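Local coordinates for antifreeze protein (Leucosporidium, PDB 3UYU) that binds to the surface of ice crystals and inhibits their growth, conferring freeze tolerance on an Arctic yeast, at the interface of chains A and B. Numbering follows the deposited sequence. Chains: chain A/B, Antifreeze protein.

The interface of chains A and B. Residues chain A 56-57, 68, 74-76, 79; chain B 56-57, 68, 74-76, 79.
In A:Tyr68, on strand 67-69, the ring carbon CG lies beside the backbone N and anti to the carbonyl carbon (chi1 -65°), whereas A:Tyr79, in the first turn of helix 76-96, holds CG anti to its backbone N (chi1 -180°). The two rings thereby flank B:Pro75, and the two-fold axis repeats the arrangement around A:Pro75. B:Pro75 follows a cis peptide bond and lies antiparallel to A:Tyr68, side by side with it, its CG 4.0 Å from A:Tyr68 CE1 and its CB 3.6 Å from the phenol oxygen A:Tyr68 OH. B:Pro75 CB also lies over one face of the A:Tyr79 ring, near the margin rather than the centre, 3.9 Å from A:Tyr79 CE2. Within chain A the two tyrosines also touch, A:Tyr79 CE2 sitting over a face of A:Tyr68. The prolines themselves meet at the axis, A:Pro75 CG 4.1 Å from B:Pro75 CG, and beside them A:Tyr79 CD1 packs 3.9 Å from B:Tyr79 CA. B:Thr74, its methyl CG2 anti to the backbone N, runs across A:Tyr68. An alanine in place of A:Tyr68 would remove the ring and hydroxyl that pack against B:Pro75, and would probably loosen the seat of the proline and leave A:Tyr79 less firmly braced. Next to the prolines, A:Thr76 OG1 donates a 2.8 Å hydrogen bond to A:Thr56 O, from above the carbonyl plane; this ties the start of the helix to the neighbouring loop within one chain. The methyls of the two Thr56 residues meet tip to tip, 4.1 Å between A:Thr56 CG2 and B:Thr56 CG2, while the B:Thr74 carbonyl O lies in plane at the edge of the A:Tyr57 ring, 3.8 Å from CE2. Contact across this patch is thus by packing, with no polar pair at bonding distance. It forms part of the interface of the LeIBP homodimer, whose formation is not required for thermal hysteresis activity.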
loop_
_atom_site.group_PDB
_atom_site.type_symbol
_atom_site.label_atom_id
_atom_site.label_comp_id
_atom_site.label_asym_id
_atom_site.label_seq_id
_atom_site.Cartn_x
_atom_site.Cartn_y
_atom_site.Cartn_z
ATOM N N THR A 56 -17.645 -6.346 -8.100
ATOM C CA THR A 56 -16.433 -5.822 -7.441
ATOM C C THR A 56 -16.692 -5.159 -6.079
ATOM O O THR A 56 -15.839 -5.178 -5.196
ATOM C CB THR A 56 -15.579 -4.963 -8.390
ATOM O OG1 THR A 56 -16.026 -3.610 -8.378
ATOM C CG2 THR A 56 -15.731 -5.498 -9.874
ATOM N N TYR A 57 -17.936 -4.697 -5.886
ATOM C CA TYR A 57 -18.254 -4.146 -4.597
ATOM C C TYR A 57 -19.752 -4.262 -4.412
ATOM O O TYR A 57 -20.434 -4.735 -5.347
ATOM C CB TYR A 57 -17.804 -2.662 -4.547
ATOM C CG TYR A 57 -18.429 -1.710 -5.579
ATOM C CD1 TYR A 57 -19.768 -1.233 -5.433
ATOM C CD2 TYR A 57 -17.652 -1.188 -6.632
ATOM C CE1 TYR A 57 -20.299 -0.341 -6.297
ATOM C CE2 TYR A 57 -18.201 -0.328 -7.543
ATOM C CZ TYR A 57 -19.526 0.107 -7.364
ATOM O OH TYR A 57 -20.068 1.000 -8.244
ATOM N N TYR A 68 -16.712 -3.586 0.331
ATOM C CA TYR A 68 -15.721 -4.517 -0.319
ATOM C C TYR A 68 -15.501 -5.719 0.573
ATOM O O TYR A 68 -15.383 -5.639 1.801
ATOM C CB TYR A 68 -14.371 -3.786 -0.479
ATOM C CG TYR A 68 -14.400 -2.614 -1.429
ATOM C CD1 TYR A 68 -14.469 -2.793 -2.819
ATOM C CD2 TYR A 68 -14.342 -1.290 -0.930
ATOM C CE1 TYR A 68 -14.473 -1.722 -3.672
ATOM C CE2 TYR A 68 -14.386 -0.225 -1.806
ATOM C CZ TYR A 68 -14.460 -0.436 -3.189
ATOM O OH TYR A 68 -14.468 0.625 -4.071
ATOM N N THR A 74 -11.698 -9.175 -8.907
ATOM C CA THR A 74 -10.521 -8.348 -9.207
ATOM C C THR A 74 -10.842 -6.924 -9.683
ATOM O O THR A 74 -11.693 -6.720 -10.587
ATOM C CB THR A 74 -9.665 -9.176 -10.269
ATOM O OG1 THR A 74 -9.459 -10.522 -9.757
ATOM C CG2 THR A 74 -8.352 -8.571 -10.433
ATOM N N PRO A 75 -10.149 -5.895 -9.144
ATOM C CA PRO A 75 -8.979 -5.927 -8.231
ATOM C C PRO A 75 -9.331 -5.851 -6.742
ATOM O O PRO A 75 -8.457 -5.551 -5.917
ATOM C CB PRO A 75 -8.259 -4.633 -8.587
ATOM C CG PRO A 75 -9.307 -3.721 -8.998
ATOM C CD PRO A 75 -10.405 -4.511 -9.597
ATOM N N THR A 76 -10.596 -6.144 -6.378
ATOM C CA THR A 76 -10.913 -5.947 -4.961
ATOM C C THR A 76 -10.111 -6.777 -3.951
ATOM O O THR A 76 -9.666 -6.239 -2.914
ATOM C CB THR A 76 -12.432 -6.052 -4.770
ATOM O OG1 THR A 76 -13.046 -4.988 -5.477
ATOM C CG2 THR A 76 -12.880 -6.043 -3.260
ATOM N N TYR A 79 -6.711 -5.016 -3.562
ATOM C CA TYR A 79 -6.920 -3.693 -2.942
ATOM C C TYR A 79 -7.126 -3.844 -1.422
ATOM O O TYR A 79 -6.468 -3.158 -0.622
ATOM C CB TYR A 79 -8.140 -3.086 -3.585
ATOM C CG TYR A 79 -8.527 -1.695 -3.078
ATOM C CD1 TYR A 79 -7.647 -0.597 -3.197
ATOM C CD2 TYR A 79 -9.788 -1.515 -2.518
ATOM C CE1 TYR A 79 -8.037 0.675 -2.750
ATOM C CE2 TYR A 79 -10.198 -0.223 -2.115
ATOM C CZ TYR A 79 -9.312 0.836 -2.219
ATOM O OH TYR A 79 -9.638 2.135 -1.798
ATOM N N THR B 56 -13.663 -2.122 -14.811
ATOM C CA THR B 56 -12.571 -1.937 -13.841
ATOM C C THR B 56 -11.220 -2.344 -14.443
ATOM O O THR B 56 -10.171 -1.942 -13.937
ATOM C CB THR B 56 -12.745 -2.759 -12.536
ATOM O OG1 THR B 56 -12.922 -4.140 -12.862
ATOM C CG2 THR B 56 -13.933 -2.256 -11.721
ATOM N N TYR B 57 -11.244 -3.185 -15.472
ATOM C CA TYR B 57 -9.994 -3.637 -16.096
ATOM C C TYR B 57 -10.199 -4.001 -17.575
ATOM O O TYR B 57 -11.363 -4.049 -18.084
ATOM C CB TYR B 57 -9.408 -4.864 -15.317
ATOM C CG TYR B 57 -10.294 -6.079 -15.337
ATOM C CD1 TYR B 57 -10.267 -6.987 -16.401
ATOM C CD2 TYR B 57 -11.144 -6.345 -14.270
ATOM C CE1 TYR B 57 -11.120 -8.107 -16.401
ATOM C CE2 TYR B 57 -11.997 -7.436 -14.263
ATOM C CZ TYR B 57 -11.969 -8.323 -15.317
ATOM O OH TYR B 57 -12.801 -9.425 -15.270
ATOM N N TYR B 68 -4.832 -2.317 -16.162
ATOM C CA TYR B 68 -5.556 -1.281 -15.368
ATOM C C TYR B 68 -5.104 0.071 -15.841
ATOM O O TYR B 68 -3.887 0.311 -16.128
ATOM C CB TYR B 68 -5.162 -1.431 -13.844
ATOM C CG TYR B 68 -5.631 -2.737 -13.192
ATOM C CD1 TYR B 68 -6.936 -2.928 -12.830
ATOM C CD2 TYR B 68 -4.728 -3.786 -12.950
ATOM C CE1 TYR B 68 -7.376 -4.104 -12.324
ATOM C CE2 TYR B 68 -5.134 -4.976 -12.404
ATOM C CZ TYR B 68 -6.494 -5.119 -12.074
ATOM O OH TYR B 68 -6.967 -6.293 -11.531
ATOM N N THR B 74 -14.163 2.366 -10.187
ATOM C CA THR B 74 -13.877 2.020 -8.780
ATOM C C THR B 74 -13.790 0.486 -8.521
ATOM O O THR B 74 -14.689 -0.242 -8.983
ATOM C CB THR B 74 -14.999 2.652 -7.887
ATOM O OG1 THR B 74 -15.045 4.045 -8.198
ATOM C CG2 THR B 74 -14.648 2.528 -6.461
ATOM N N PRO B 75 -12.756 -0.018 -7.779
ATOM C CA PRO B 75 -11.690 0.709 -7.024
ATOM C C PRO B 75 -10.356 0.854 -7.803
ATOM O O PRO B 75 -9.331 1.097 -7.171
ATOM C CB PRO B 75 -11.472 -0.181 -5.803
ATOM C CG PRO B 75 -11.612 -1.602 -6.412
ATOM C CD PRO B 75 -12.727 -1.462 -7.435
ATOM N N THR B 76 -10.411 0.761 -9.117
ATOM C CA THR B 76 -9.115 0.789 -9.904
ATOM C C THR B 76 -8.335 2.092 -9.712
ATOM O O THR B 76 -7.130 2.020 -9.516
ATOM C CB THR B 76 -9.368 0.419 -11.318
ATOM O OG1 THR B 76 -9.752 -0.976 -11.339
ATOM C CG2 THR B 76 -8.062 0.625 -12.175
ATOM N N TYR B 79 -6.622 1.870 -6.343
ATOM C CA TYR B 79 -5.695 0.715 -6.331
ATOM C C TYR B 79 -4.402 1.176 -7.056
ATOM O O TYR B 79 -3.290 0.930 -6.544
ATOM C CB TYR B 79 -6.414 -0.459 -7.018
ATOM C CG TYR B 79 -5.538 -1.678 -7.234
ATOM C CD1 TYR B 79 -5.021 -2.410 -6.129
ATOM C CD2 TYR B 79 -5.236 -2.107 -8.528
ATOM C CE1 TYR B 79 -4.227 -3.564 -6.307
ATOM C CE2 TYR B 79 -4.449 -3.286 -8.705
ATOM C CZ TYR B 79 -3.954 -3.954 -7.583
ATOM O OH TYR B 79 -3.216 -5.123 -7.676
#